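PDB 3IFU: Non-structural protein from Porcine reproductive and respiratory syndrome virus, which acts as the zinc-binding papain-like leader protease Nsp1alpha of the viral polyprotein and probably suppresses host interferon-beta production. Local coordinates for residues R15-E20 with A80-A85; Y24-L29 with Q96-V101; L47-R52 with L61-P66; V68-A73 with S144-D149; A155-T160 with F173-C178. All coordinates share one frame; numbering follows the deposited sequence.

Contact 1: R15-E20 with A80-A85; sequences RVFVAE and AIFPIA
Apolar packing between Phe17 and the pair Ile81 and Phe82 carries most of this buried contact. CB of Phe17 rests against CB of Ile81 at 3.8 Å, with CG2 of Ile81 a little farther off. The ring of Phe17 goes to the next residue: its CD1 lies 3.8 Å from CB of Phe82, and CE1 reaches the same CB and the start of the second ring. Placing CG between the backbone N and the carbonyl carbon (chi1 67°) carries the Phe17 ring along this path. The two phenyl planes are only 16° apart, but their centroids are 5.8 Å from each other, so the rings are slid past one another and barely overlap.

Here strand 16-18, one strand of the hairpin formed with 23-25 in the zinc-finger region, meets the protease region; the strand and the helix segment 81-85 run nearly perpendicular, at 88°. Met98 and Tyr106 of helix 94-108 close over Ile81.

The polar part is a single water. It donates to Val18 O at 3.2 Å and accepts from Phe82 N at 2.7 Å, so the backbone N-H of Phe82 and a strand carbonyl are joined through it.

Contact 2: Y24-L29 with Q96-V101; sequences YCTRCL and QRMVRV. With ZN (zinc ion), chain C.
Cys25 SG is gripped from several directions: it binds the zinc ion at 2.4 Å, takes a nearly straight hydrogen bond from Cys28 N (3.6 Å, N-H...S angle 164°), and a weak, more bent one from Arg27 N. The turn that folds back onto this sulfur presents Thr26 to helix 94-108. There Met98 meets it with CG, which lies 3.5 Å from the carbonyl oxygen Thr26 O and 3.9 Å from the methyl CG2 of the same threonine. In Met98, chi1 of 166° sets CG against the turn, and the bend at chi2 (54°) brings SD to the side of Thr26 OG1. Thr26 CG2 also looks onto the helix backbone at CA of Val99, 4.3 Å away. Leu29 adds a looser apolar touch, its CD2 lying 4.5 Å from CG of Met98. Beyond the turn Met98 continues into Phe17, Ile81 and Phe82, which ties it to the core. Cys28 SG binds the metal as well, and Cys8 and Cys10 complete the four-cysteine site. The Cys-x-x-Cys turn with amides directed at its first sulfur is as in a zinc knuckle, here within the Nsp1alpha N-terminal zinc finger.

Contact 3: L47-R52 with L61-P66; sequences LGLFYR and LPRAFP
A turn with helical backbone angles at 47-49, in the zinc-finger region, is faced here by the extended chain at 61-66 in the protease region, and the two meet through Leu47 with Leu61 and Leu49 with Arg63. Leu61 reaches across with one methyl: CD2 lies 3.7 Å from CB of Leu47 and equally far from Leu47 N, so it sits beside the first residue of the turn and touches backbone as well as side chain. Its CG stands opposite the backbone nitrogen (chi1 -179°), which sends the branch across the gap.

The turn itself is held by Leu47 O, which accepts two backbone bonds, from Tyr51 N at 2.7 Å and Phe50 N at 2.9 Å. Backbone bonds from Gly48 to Val41 and from Leu49 to Leu35 fix it to the preceding loop, and Leu61 is paired in the same way with Glu43. Both segments lie in the long connection between strand 23-25 and helix 81-87, and Tyr51 meets Tyr106 of helix 94-108 edge-to-face.

At the outer side the contact changes character. Leu49 meets Arg63 with both methyls: CD1 lies over one face of the guanidinium, 3.7 Å above its plane and displaced toward the rim, while CD2 comes to 3.6 Å from NH2. The arginine chain bends at its second torsion (chi2 -77°) to bring the flat group back over the leucine, the two side chains crossing at about a right angle.

Contact 4: V68-A73 with S144-D149; sequences VECSPA and SLHVSD. With ZN (zinc ion), chain B.
Glu69 comes first along 68-73, facing His146 at one of the two zinc sites of this protein, in the papain-like protease region. Its chain leaves CA with CG in the crowded position (chi1 66°) and then runs extended, which lays the side chain across the outer edge of the imidazole. CG is 3.5 Å from His146 CD2, and OE1 lies near the ring plane, 3.2 Å from NE2. The carboxylate is twisted 49° from the ring, so the two flat groups are far from coplanar.

Cys70 follows. Its SG points to the zinc ion at 2.4 Å, and His146 ND1 binds the same ion at 2.2 Å, so the metal joins the loop to the residue preceding strand 147-148. CB of Cys70 also packs against ND1 at 3.5 Å. The other two ligands are Cys76 and the terminal carboxylate of Met180, which draws the C-terminus of the chain into the site. Leu145 CB lies over one face of the histidine ring, offset toward its rim.

Ser71 contributes through its backbone, ahead of a cis peptide bond to Pro72. Its N-H gives a hydrogen bond to a water, Ser71 N standing 2.8 Å from the water O. That water also sits between the carbonyl oxygens of Glu69 and Val147, though it cannot give a proton to every acceptor near it; the water O is 2.9 Å from Val147 O.

Contact 5: A155-T160 with F173-C178; sequences ATHVLT and FCPFEC
His157 turns its ring beside its own nitrogen (chi1 -63°), and Phe173 holds CG on the far side of its backbone nitrogen (chi1 -176°); between them these torsions bring the two side chains across each other at about a right angle. The result is an edge-to-face, or T-shaped, stack: the edge of Phe173 is directed at a face of His157, with centroids 5.0 Å apart and planes at 59°. The outer end of the phenyl does the touching. CE2 stands 3.9 Å above the imidazole, over its centre, and CZ comes to 3.6 Å from NE2.

Pro175 takes the inner end of the same histidine. Its CG lies 3.4 Å from CB of His157 and 3.5 Å from His157 CG, while CB of the proline leans toward CD2 at 3.7 Å. Phenyl and pyrrolidine carbons stand on one side of the imidazole plane, the phenyl over the ring centre and toward NE2, the proline close to its root. A weak hydrogen bond from ND1 to Tyr129 O may limit the rotation of the imidazole.

His157 reaches this position from a classic beta bulge, in which Thr156 and His157 together face Ala142 on the neighbouring strand. The returning C-terminal chain thus lies along the four-stranded antiparallel sheet, where strand 157-160 runs between strands 127-130 and 140-142; Trp128 of strand 127-130 touches both His157 and Pro175, and Cys174 and Phe176 pack on helix 113-118.

Contacts 1 and 2 lie about 8 Å apart between centres and share the hairpin of strands 16-18 and 23-25, set against helices 81-87 and 94-108; their segments alternate along the chain, and both touch the second subunit. Contact 3, nested inside the loops both close, touches contact 1 through Tyr51 and contact 4 through Leu61 and Pro66. Glu20 N bonds to Asp149 OD2, tying contacts 1 and 4. Contacts 4 and 5, about 11 Å apart between centres, share the four-stranded sheet. Contacts 2 and 4, each holding a zinc ion, lie on opposite sides of the chain's centre, about 21 Å apart between centres. Contacts 1 to 3 thus join zinc finger to protease; 4 and 5 hold the C-terminal chain.

Contact 1: R15-E20 with A80-A85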
# COMPACT_ATOMS: atom_id res chain seq x y z
N ARG A 15 11.95 11.14 -14.18
CA ARG A 15 12.16 10.97 -12.74
C ARG A 15 11.79 9.61 -12.15
O ARG A 15 10.97 8.85 -12.68
CB ARG A 15 11.44 12.08 -11.97
CG ARG A 15 12.01 13.46 -12.27
CD ARG A 15 11.38 14.52 -11.40
NE ARG A 15 11.76 15.86 -11.83
CZ ARG A 15 11.30 16.45 -12.93
NH1 ARG A 15 11.70 17.67 -13.24
NH2 ARG A 15 10.44 15.81 -13.71
N VAL A 16 12.40 9.32 -11.01
CA VAL A 16 12.23 8.06 -10.32
C VAL A 16 11.74 8.20 -8.87
O VAL A 16 11.93 9.24 -8.24
CB VAL A 16 13.58 7.30 -10.33
CG1 VAL A 16 13.60 6.24 -9.26
CG2 VAL A 16 13.80 6.67 -11.71
N PHE A 17 11.09 7.15 -8.37
CA PHE A 17 10.62 7.12 -6.99
C PHE A 17 10.91 5.73 -6.44
O PHE A 17 11.14 4.80 -7.21
CB PHE A 17 9.12 7.47 -6.89
CG PHE A 17 8.19 6.45 -7.51
CD1 PHE A 17 7.75 5.35 -6.77
CD2 PHE A 17 7.69 6.64 -8.80
CE1 PHE A 17 6.83 4.44 -7.32
CE2 PHE A 17 6.77 5.74 -9.36
CZ PHE A 17 6.33 4.64 -8.61
N VAL A 18 10.92 5.58 -5.12
CA VAL A 18 11.19 4.29 -4.51
C VAL A 18 10.02 3.80 -3.66
O VAL A 18 9.54 4.51 -2.77
CB VAL A 18 12.46 4.36 -3.65
CG1 VAL A 18 12.87 2.98 -3.18
CG2 VAL A 18 13.58 4.99 -4.44
N ALA A 19 9.55 2.59 -3.96
CA ALA A 19 8.44 1.95 -3.24
C ALA A 19 8.99 0.61 -2.76
O ALA A 19 9.52 -0.18 -3.55
CB ALA A 19 7.25 1.74 -4.15
N GLU A 20 8.87 0.36 -1.46
CA GLU A 20 9.43 -0.85 -0.86
C GLU A 20 10.86 -0.97 -1.39
O GLU A 20 11.64 -0.03 -1.25
CB GLU A 20 8.57 -2.07 -1.20
CG GLU A 20 7.19 -2.00 -0.54
CD GLU A 20 6.59 -3.37 -0.21
OE1 GLU A 20 7.28 -4.17 0.45
OE2 GLU A 20 5.44 -3.63 -0.60
N ALA A 80 9.07 8.90 -0.36
CA ALA A 80 7.79 9.51 0.02
C ALA A 80 6.95 9.96 -1.17
O ALA A 80 5.75 10.25 -1.02
CB ALA A 80 8.04 10.68 0.95
N ILE A 81 7.55 9.98 -2.36
CA ILE A 81 6.84 10.41 -3.56
C ILE A 81 5.55 9.64 -3.87
O ILE A 81 4.48 10.25 -4.04
CB ILE A 81 7.78 10.38 -4.80
CG1 ILE A 81 9.01 11.26 -4.53
CG2 ILE A 81 7.04 10.88 -6.03
CD1 ILE A 81 9.87 11.51 -5.73
N PHE A 82 5.63 8.32 -3.94
CA PHE A 82 4.45 7.51 -4.22
C PHE A 82 3.34 7.60 -3.16
O PHE A 82 2.18 7.84 -3.50
CB PHE A 82 4.83 6.04 -4.43
CG PHE A 82 3.66 5.15 -4.72
CD1 PHE A 82 2.98 5.24 -5.93
CD2 PHE A 82 3.17 4.29 -3.74
CE1 PHE A 82 1.83 4.49 -6.17
CE2 PHE A 82 2.02 3.53 -3.98
CZ PHE A 82 1.35 3.64 -5.20
N PRO A 83 3.67 7.40 -1.87
CA PRO A 83 2.63 7.48 -0.83
C PRO A 83 1.88 8.82 -0.80
O PRO A 83 0.66 8.85 -0.65
CB PRO A 83 3.41 7.23 0.46
CG PRO A 83 4.47 6.31 0.01
CD PRO A 83 4.94 6.93 -1.28
N ILE A 84 2.62 9.92 -0.93
CA ILE A 84 1.99 11.24 -0.93
C ILE A 84 1.08 11.39 -2.14
O ILE A 84 -0.01 11.95 -2.04
CB ILE A 84 3.04 12.38 -0.92
CG1 ILE A 84 3.78 12.41 0.42
CG2 ILE A 84 2.36 13.71 -1.19
CD1 ILE A 84 5.00 13.30 0.43
N ALA A 85 1.52 10.90 -3.29
CA ALA A 85 0.71 10.99 -4.49
C ALA A 85 -0.54 10.11 -4.40
O ALA A 85 -1.63 10.53 -4.78
CB ALA A 85 1.54 10.62 -5.71
O HOH W 1 7.98 7.21 -3.36

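Contact 2: Y24-L29 with Q96-V101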
# COMPACT_ATOMS: atom_id res chain seq x y z
N TYR A 24 11.07 2.81 -9.19
CA TYR A 24 10.06 2.86 -10.26
C TYR A 24 10.15 4.17 -11.02
O TYR A 24 10.64 5.16 -10.50
CB TYR A 24 8.64 2.73 -9.69
CG TYR A 24 8.25 1.40 -9.08
CD1 TYR A 24 8.43 1.15 -7.72
CD2 TYR A 24 7.65 0.41 -9.85
CE1 TYR A 24 8.02 -0.05 -7.15
CE2 TYR A 24 7.24 -0.80 -9.29
CZ TYR A 24 7.43 -1.02 -7.94
OH TYR A 24 7.00 -2.21 -7.40
N CYS A 25 9.65 4.16 -12.24
CA CYS A 25 9.64 5.34 -13.08
C CYS A 25 8.40 6.18 -12.78
O CYS A 25 7.30 5.65 -12.66
CB CYS A 25 9.64 4.95 -14.55
SG CYS A 25 9.31 6.34 -15.65
N THR A 26 8.60 7.48 -12.65
CA THR A 26 7.51 8.41 -12.37
C THR A 26 6.52 8.51 -13.53
O THR A 26 5.34 8.78 -13.34
CB THR A 26 8.09 9.80 -12.05
OG1 THR A 26 8.60 9.81 -10.72
CG2 THR A 26 7.04 10.87 -12.18
N ARG A 27 7.01 8.27 -14.75
CA ARG A 27 6.19 8.35 -15.95
C ARG A 27 5.26 7.18 -16.27
O ARG A 27 4.07 7.38 -16.50
CB ARG A 27 7.07 8.61 -17.18
CG ARG A 27 7.39 10.06 -17.44
CD ARG A 27 7.14 10.39 -18.91
NE ARG A 27 8.31 10.21 -19.77
CZ ARG A 27 9.40 10.97 -19.72
NH1 ARG A 27 9.49 11.97 -18.85
NH2 ARG A 27 10.41 10.75 -20.57
N CYS A 28 5.82 5.96 -16.31
CA CYS A 28 5.04 4.77 -16.65
C CYS A 28 4.76 3.81 -15.50
O CYS A 28 4.11 2.79 -15.70
CB CYS A 28 5.74 3.99 -17.77
SG CYS A 28 7.31 3.24 -17.27
N LEU A 29 5.28 4.12 -14.31
CA LEU A 29 5.06 3.30 -13.13
C LEU A 29 5.63 1.88 -13.25
O LEU A 29 5.22 0.97 -12.53
CB LEU A 29 3.57 3.23 -12.82
CG LEU A 29 2.89 4.60 -12.76
CD1 LEU A 29 1.37 4.47 -12.76
CD2 LEU A 29 3.39 5.34 -11.53
N GLN A 96 -1.42 12.46 -13.14
CA GLN A 96 -1.16 13.89 -13.05
C GLN A 96 -0.55 14.20 -11.69
O GLN A 96 0.46 14.88 -11.59
CB GLN A 96 -2.47 14.65 -13.23
CG GLN A 96 -2.31 16.13 -13.35
CD GLN A 96 -3.35 16.86 -12.55
OE1 GLN A 96 -3.29 16.91 -11.31
NE2 GLN A 96 -4.34 17.43 -13.24
N ARG A 97 -1.17 13.66 -10.65
CA ARG A 97 -0.71 13.86 -9.28
C ARG A 97 0.72 13.37 -9.06
O ARG A 97 1.53 14.07 -8.47
CB ARG A 97 -1.65 13.13 -8.33
CG ARG A 97 -1.49 13.54 -6.90
CD ARG A 97 -1.78 15.01 -6.75
NE ARG A 97 -1.32 15.52 -5.47
CZ ARG A 97 -1.32 16.80 -5.14
NH1 ARG A 97 -1.75 17.69 -6.01
NH2 ARG A 97 -0.90 17.18 -3.94
N MET A 98 1.02 12.16 -9.52
CA MET A 98 2.36 11.57 -9.38
C MET A 98 3.40 12.49 -9.99
O MET A 98 4.44 12.76 -9.38
CB MET A 98 2.41 10.20 -10.05
CG MET A 98 3.82 9.62 -10.27
SD MET A 98 4.91 9.50 -8.81
CE MET A 98 4.13 8.23 -7.86
N VAL A 99 3.11 12.98 -11.19
CA VAL A 99 4.01 13.87 -11.91
C VAL A 99 4.26 15.22 -11.22
O VAL A 99 5.39 15.72 -11.22
CB VAL A 99 3.47 14.09 -13.34
CG1 VAL A 99 4.33 15.09 -14.07
CG2 VAL A 99 3.44 12.77 -14.09
N ARG A 100 3.22 15.81 -10.62
CA ARG A 100 3.35 17.09 -9.93
C ARG A 100 4.07 16.93 -8.59
O ARG A 100 4.84 17.80 -8.19
CB ARG A 100 1.97 17.71 -9.68
CG ARG A 100 1.11 17.85 -10.92
CD ARG A 100 1.53 19.02 -11.78
NE ARG A 100 1.28 20.29 -11.11
CZ ARG A 100 1.61 21.47 -11.62
NH1 ARG A 100 2.19 21.53 -12.81
NH2 ARG A 100 1.36 22.59 -10.95
N VAL A 101 3.80 15.82 -7.90
CA VAL A 101 4.43 15.53 -6.62
C VAL A 101 5.94 15.29 -6.75
O VAL A 101 6.72 15.78 -5.94
CB VAL A 101 3.78 14.29 -5.97
CG1 VAL A 101 4.58 13.85 -4.76
CG2 VAL A 101 2.36 14.61 -5.58
ZN ZN C . 9.09 4.88 -17.60

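Contact 3: L47-R52 with L61-P66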
# COMPACT_ATOMS: atom_id res chain seq x y z
N LEU A 47 20.75 7.85 -6.83
CA LEU A 47 19.79 8.32 -7.82
C LEU A 47 20.39 8.31 -9.23
O LEU A 47 19.73 7.93 -10.20
CB LEU A 47 19.34 9.74 -7.46
CG LEU A 47 18.32 10.38 -8.39
CD1 LEU A 47 17.09 9.50 -8.51
CD2 LEU A 47 17.94 11.74 -7.86
N GLY A 48 21.65 8.72 -9.33
CA GLY A 48 22.34 8.75 -10.61
C GLY A 48 22.48 7.37 -11.23
O GLY A 48 22.79 7.25 -12.41
N LEU A 49 22.25 6.34 -10.43
CA LEU A 49 22.34 4.97 -10.93
C LEU A 49 21.09 4.62 -11.75
O LEU A 49 21.03 3.57 -12.39
CB LEU A 49 22.50 3.99 -9.76
CG LEU A 49 23.52 4.36 -8.67
CD1 LEU A 49 23.51 3.30 -7.58
CD2 LEU A 49 24.90 4.49 -9.28
N PHE A 50 20.09 5.50 -11.72
CA PHE A 50 18.86 5.26 -12.45
C PHE A 50 18.35 6.49 -13.19
O PHE A 50 17.75 6.39 -14.26
CB PHE A 50 17.74 4.79 -11.51
CG PHE A 50 18.08 3.57 -10.70
CD1 PHE A 50 18.83 3.68 -9.53
CD2 PHE A 50 17.61 2.32 -11.07
CE1 PHE A 50 19.09 2.56 -8.73
CE2 PHE A 50 17.86 1.19 -10.29
CZ PHE A 50 18.60 1.31 -9.11
N TYR A 51 18.58 7.66 -12.60
CA TYR A 51 18.11 8.92 -13.15
C TYR A 51 19.20 9.84 -13.69
O TYR A 51 20.14 10.20 -12.98
CB TYR A 51 17.32 9.66 -12.07
CG TYR A 51 16.90 11.06 -12.42
CD1 TYR A 51 15.94 11.29 -13.40
CD2 TYR A 51 17.43 12.15 -11.74
CE1 TYR A 51 15.51 12.58 -13.69
CE2 TYR A 51 17.01 13.44 -12.02
CZ TYR A 51 16.05 13.65 -13.00
OH TYR A 51 15.60 14.92 -13.26
N ARG A 52 19.05 10.24 -14.95
CA ARG A 52 19.98 11.13 -15.62
C ARG A 52 19.18 12.35 -16.06
O ARG A 52 18.49 12.30 -17.08
CB ARG A 52 20.56 10.43 -16.85
CG ARG A 52 21.75 11.12 -17.51
CD ARG A 52 22.18 10.36 -18.77
NE ARG A 52 23.50 10.75 -19.25
CZ ARG A 52 23.88 12.01 -19.50
NH1 ARG A 52 23.03 13.01 -19.31
NH2 ARG A 52 25.10 12.26 -19.94
N LEU A 61 24.06 14.71 -4.77
CA LEU A 61 23.82 13.57 -3.89
C LEU A 61 25.08 12.74 -3.62
O LEU A 61 25.63 12.12 -4.54
CB LEU A 61 22.74 12.67 -4.49
CG LEU A 61 22.32 11.44 -3.70
CD1 LEU A 61 21.70 11.87 -2.37
CD2 LEU A 61 21.32 10.62 -4.51
N PRO A 62 25.54 12.71 -2.36
CA PRO A 62 26.73 11.95 -1.98
C PRO A 62 26.46 10.43 -1.99
O PRO A 62 25.54 9.97 -1.32
CB PRO A 62 27.03 12.46 -0.57
CG PRO A 62 26.47 13.85 -0.58
CD PRO A 62 25.16 13.64 -1.29
N ARG A 63 27.27 9.68 -2.74
CA ARG A 63 27.14 8.22 -2.83
C ARG A 63 27.34 7.64 -1.43
O ARG A 63 28.24 8.06 -0.70
CB ARG A 63 28.21 7.67 -3.77
CG ARG A 63 27.69 6.96 -5.01
CD ARG A 63 27.17 5.56 -4.71
NE ARG A 63 27.26 4.71 -5.90
CZ ARG A 63 26.98 3.40 -5.91
NH1 ARG A 63 26.60 2.78 -4.81
NH2 ARG A 63 27.10 2.72 -7.05
N ALA A 64 26.50 6.67 -1.05
CA ALA A 64 26.62 6.07 0.28
C ALA A 64 25.85 4.77 0.49
O ALA A 64 25.31 4.18 -0.45
CB ALA A 64 26.22 7.10 1.34
N PHE A 65 25.81 4.34 1.75
CA PHE A 65 25.12 3.12 2.15
C PHE A 65 23.82 3.48 2.86
O PHE A 65 23.76 4.47 3.59
CB PHE A 65 26.00 2.31 3.12
CG PHE A 65 27.29 1.84 2.52
CD1 PHE A 65 27.38 0.57 1.96
CD2 PHE A 65 28.41 2.66 2.53
CE1 PHE A 65 28.58 0.12 1.41
CE2 PHE A 65 29.61 2.23 1.99
CZ PHE A 65 29.70 0.96 1.42
N PRO A 66 22.76 2.69 2.65
CA PRO A 66 21.49 2.99 3.31
C PRO A 66 21.57 2.72 4.82
O PRO A 66 22.00 1.65 5.25
CB PRO A 66 20.50 2.04 2.62
CG PRO A 66 21.10 1.86 1.25
CD PRO A 66 22.57 1.70 1.57

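Contact 4: V68-A73 with S144-D149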
# COMPACT_ATOMS: atom_id res chain seq x y z
N VAL A 68 19.82 2.31 8.68
CA VAL A 68 18.59 1.67 9.13
C VAL A 68 17.41 2.63 9.08
O VAL A 68 16.26 2.20 9.17
CB VAL A 68 18.73 1.12 10.57
CG1 VAL A 68 19.66 -0.06 10.58
CG2 VAL A 68 19.24 2.21 11.49
N GLU A 69 17.70 3.92 8.93
CA GLU A 69 16.64 4.92 8.87
C GLU A 69 16.61 5.81 7.63
O GLU A 69 15.58 6.44 7.35
CB GLU A 69 16.66 5.78 10.14
CG GLU A 69 17.89 6.67 10.32
CD GLU A 69 17.77 7.56 11.55
OE1 GLU A 69 18.67 8.40 11.77
OE2 GLU A 69 16.79 7.43 12.31
N CYS A 70 17.71 5.89 6.89
CA CYS A 70 17.72 6.72 5.69
C CYS A 70 17.97 5.91 4.42
O CYS A 70 19.10 5.50 4.15
CB CYS A 70 18.79 7.82 5.82
SG CYS A 70 18.93 8.93 4.37
N SER A 71 16.92 5.69 3.65
CA SER A 71 17.04 4.93 2.41
C SER A 71 16.03 5.37 1.36
O SER A 71 14.83 5.41 1.62
CB SER A 71 16.87 3.44 2.70
OG SER A 71 17.12 2.67 1.53
N PRO A 72 16.50 5.70 0.15
CA PRO A 72 17.89 5.72 -0.36
C PRO A 72 18.79 6.65 0.46
O PRO A 72 18.38 7.75 0.81
CB PRO A 72 17.72 6.22 -1.79
CG PRO A 72 16.37 5.70 -2.17
CD PRO A 72 15.55 6.00 -0.94
N ALA A 73 20.01 6.21 0.75
CA ALA A 73 20.93 7.03 1.53
C ALA A 73 21.10 8.44 0.94
O ALA A 73 21.52 8.59 -0.21
CB ALA A 73 22.29 6.35 1.62
N SER A 144 12.40 13.05 13.02
CA SER A 144 12.85 14.42 12.78
C SER A 144 13.89 14.63 11.67
O SER A 144 14.20 15.77 11.32
CB SER A 144 13.38 15.02 14.09
OG SER A 144 14.49 14.29 14.59
N LEU A 145 14.40 13.55 11.09
CA LEU A 145 15.40 13.67 10.03
C LEU A 145 15.12 12.86 8.78
O LEU A 145 15.59 13.22 7.70
CB LEU A 145 16.78 13.27 10.56
CG LEU A 145 17.53 14.32 11.38
CD1 LEU A 145 18.42 13.65 12.42
CD2 LEU A 145 18.34 15.22 10.44
N HIS A 146 14.36 11.78 8.90
CA HIS A 146 14.11 10.94 7.74
C HIS A 146 12.67 10.51 7.52
O HIS A 146 11.83 10.66 8.40
CB HIS A 146 15.00 9.71 7.84
CG HIS A 146 16.40 10.02 8.27
ND1 HIS A 146 17.34 10.54 7.41
CD2 HIS A 146 17.01 9.92 9.47
CE1 HIS A 146 18.47 10.74 8.06
NE2 HIS A 146 18.29 10.38 9.32
N VAL A 147 12.41 9.98 6.34
CA VAL A 147 11.08 9.48 5.99
C VAL A 147 11.25 8.21 5.18
O VAL A 147 12.32 7.94 4.63
CB VAL A 147 10.25 10.50 5.15
CG1 VAL A 147 10.10 11.81 5.90
CG2 VAL A 147 10.90 10.72 3.79
N SER A 148 10.18 7.42 5.10
CA SER A 148 10.18 6.18 4.35
C SER A 148 8.73 5.79 4.07
O SER A 148 7.81 6.31 4.70
CB SER A 148 10.87 5.06 5.14
OG SER A 148 10.94 3.86 4.39
N ASP A 149 8.54 4.87 3.12
CA ASP A 149 7.20 4.42 2.79
C ASP A 149 6.85 3.19 3.63
O ASP A 149 5.75 2.64 3.55
CB ASP A 149 7.11 4.12 1.29
CG ASP A 149 7.92 2.91 0.87
OD1 ASP A 149 9.11 2.81 1.25
OD2 ASP A 149 7.37 2.06 0.14
ZN ZN B . 17.23 10.34 5.20
O HOH W 2 14.51 6.06 4.98

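Contact 5: A155-T160 with F173-C178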
# COMPACT_ATOMS: atom_id res chain seq x y z
N ALA A 155 11.49 5.64 13.50
CA ALA A 155 10.29 6.37 13.08
C ALA A 155 9.36 6.63 14.27
O ALA A 155 9.16 5.77 15.11
CB ALA A 155 9.55 5.59 11.99
N THR A 156 8.80 7.84 14.33
CA THR A 156 7.92 8.21 15.42
C THR A 156 6.53 8.61 14.94
O THR A 156 5.58 8.64 15.71
CB THR A 156 8.49 9.40 16.22
OG1 THR A 156 8.45 10.58 15.42
CG2 THR A 156 9.94 9.13 16.61
N HIS A 157 6.42 8.92 13.65
CA HIS A 157 5.13 9.33 13.10
C HIS A 157 4.81 8.72 11.75
O HIS A 157 5.71 8.35 10.99
CB HIS A 157 5.09 10.85 12.98
CG HIS A 157 5.17 11.55 14.30
ND1 HIS A 157 4.10 11.65 15.16
CD2 HIS A 157 6.23 12.10 14.95
CE1 HIS A 157 4.49 12.23 16.28
NE2 HIS A 157 5.77 12.51 16.18
N VAL A 158 3.52 8.60 11.46
CA VAL A 158 3.08 8.05 10.19
C VAL A 158 2.02 8.96 9.60
O VAL A 158 1.07 9.35 10.27
CB VAL A 158 2.51 6.63 10.36
CG1 VAL A 158 1.32 6.66 11.31
CG2 VAL A 158 2.11 6.07 8.99
N LEU A 159 2.22 9.32 8.33
CA LEU A 159 1.30 10.19 7.60
C LEU A 159 0.36 9.30 6.80
O LEU A 159 0.79 8.55 5.92
CB LEU A 159 2.10 11.09 6.67
CG LEU A 159 1.34 12.03 5.73
CD1 LEU A 159 0.60 13.08 6.53
CD2 LEU A 159 2.34 12.69 4.77
N THR A 160 -0.94 9.38 7.10
CA THR A 160 -1.89 8.56 6.37
C THR A 160 -3.24 9.25 6.18
O THR A 160 -3.61 10.14 6.94
CB THR A 160 -2.11 7.21 7.07
OG1 THR A 160 -2.96 6.38 6.26
CG2 THR A 160 -2.75 7.41 8.43
N PHE A 173 1.50 20.68 12.64
CA PHE A 173 2.52 19.70 12.98
C PHE A 173 3.14 18.95 11.81
O PHE A 173 2.46 18.57 10.85
CB PHE A 173 1.97 18.67 13.96
CG PHE A 173 3.00 17.69 14.43
CD1 PHE A 173 3.82 17.99 15.51
CD2 PHE A 173 3.19 16.49 13.75
CE1 PHE A 173 4.84 17.12 15.90
CE2 PHE A 173 4.21 15.60 14.14
CZ PHE A 173 5.03 15.93 15.21
N CYS A 174 4.44 18.72 11.94
CA CYS A 174 5.23 17.98 10.96
C CYS A 174 6.42 17.41 11.74
O CYS A 174 7.18 18.16 12.34
CB CYS A 174 5.73 18.90 9.84
SG CYS A 174 6.62 18.03 8.50
N PRO A 175 6.59 16.09 11.74
CA PRO A 175 7.70 15.43 12.46
C PRO A 175 9.09 15.98 12.16
O PRO A 175 10.00 15.88 12.98
CB PRO A 175 7.56 13.97 12.03
CG PRO A 175 6.09 13.83 11.81
CD PRO A 175 5.76 15.09 11.05
N PHE A 176 9.25 16.58 10.98
CA PHE A 176 10.56 17.08 10.57
C PHE A 176 10.54 18.48 9.97
O PHE A 176 9.49 19.04 9.66
CB PHE A 176 11.16 16.11 9.55
CG PHE A 176 10.23 15.83 8.40
CD1 PHE A 176 10.10 16.73 7.35
CD2 PHE A 176 9.45 14.68 8.39
CE1 PHE A 176 9.21 16.49 6.31
CE2 PHE A 176 8.55 14.43 7.36
CZ PHE A 176 8.43 15.34 6.31
N GLU A 177 11.74 19.04 9.81
CA GLU A 177 11.94 20.36 9.23
C GLU A 177 12.60 20.13 7.88
O GLU A 177 12.36 20.85 6.92
CB GLU A 177 12.87 21.19 10.11
CG GLU A 177 12.26 21.61 11.42
CD GLU A 177 11.14 22.60 11.21
OE1 GLU A 177 10.04 22.19 10.78
OE2 GLU A 177 11.38 23.81 11.45
N CYS A 178 13.44 19.11 7.84
CA CYS A 178 14.15 18.77 6.62
C CYS A 178 14.48 17.28 6.61
O CYS A 178 15.44 16.84 7.25
CB CYS A 178 15.43 19.59 6.50
SG CYS A 178 16.47 19.14 5.11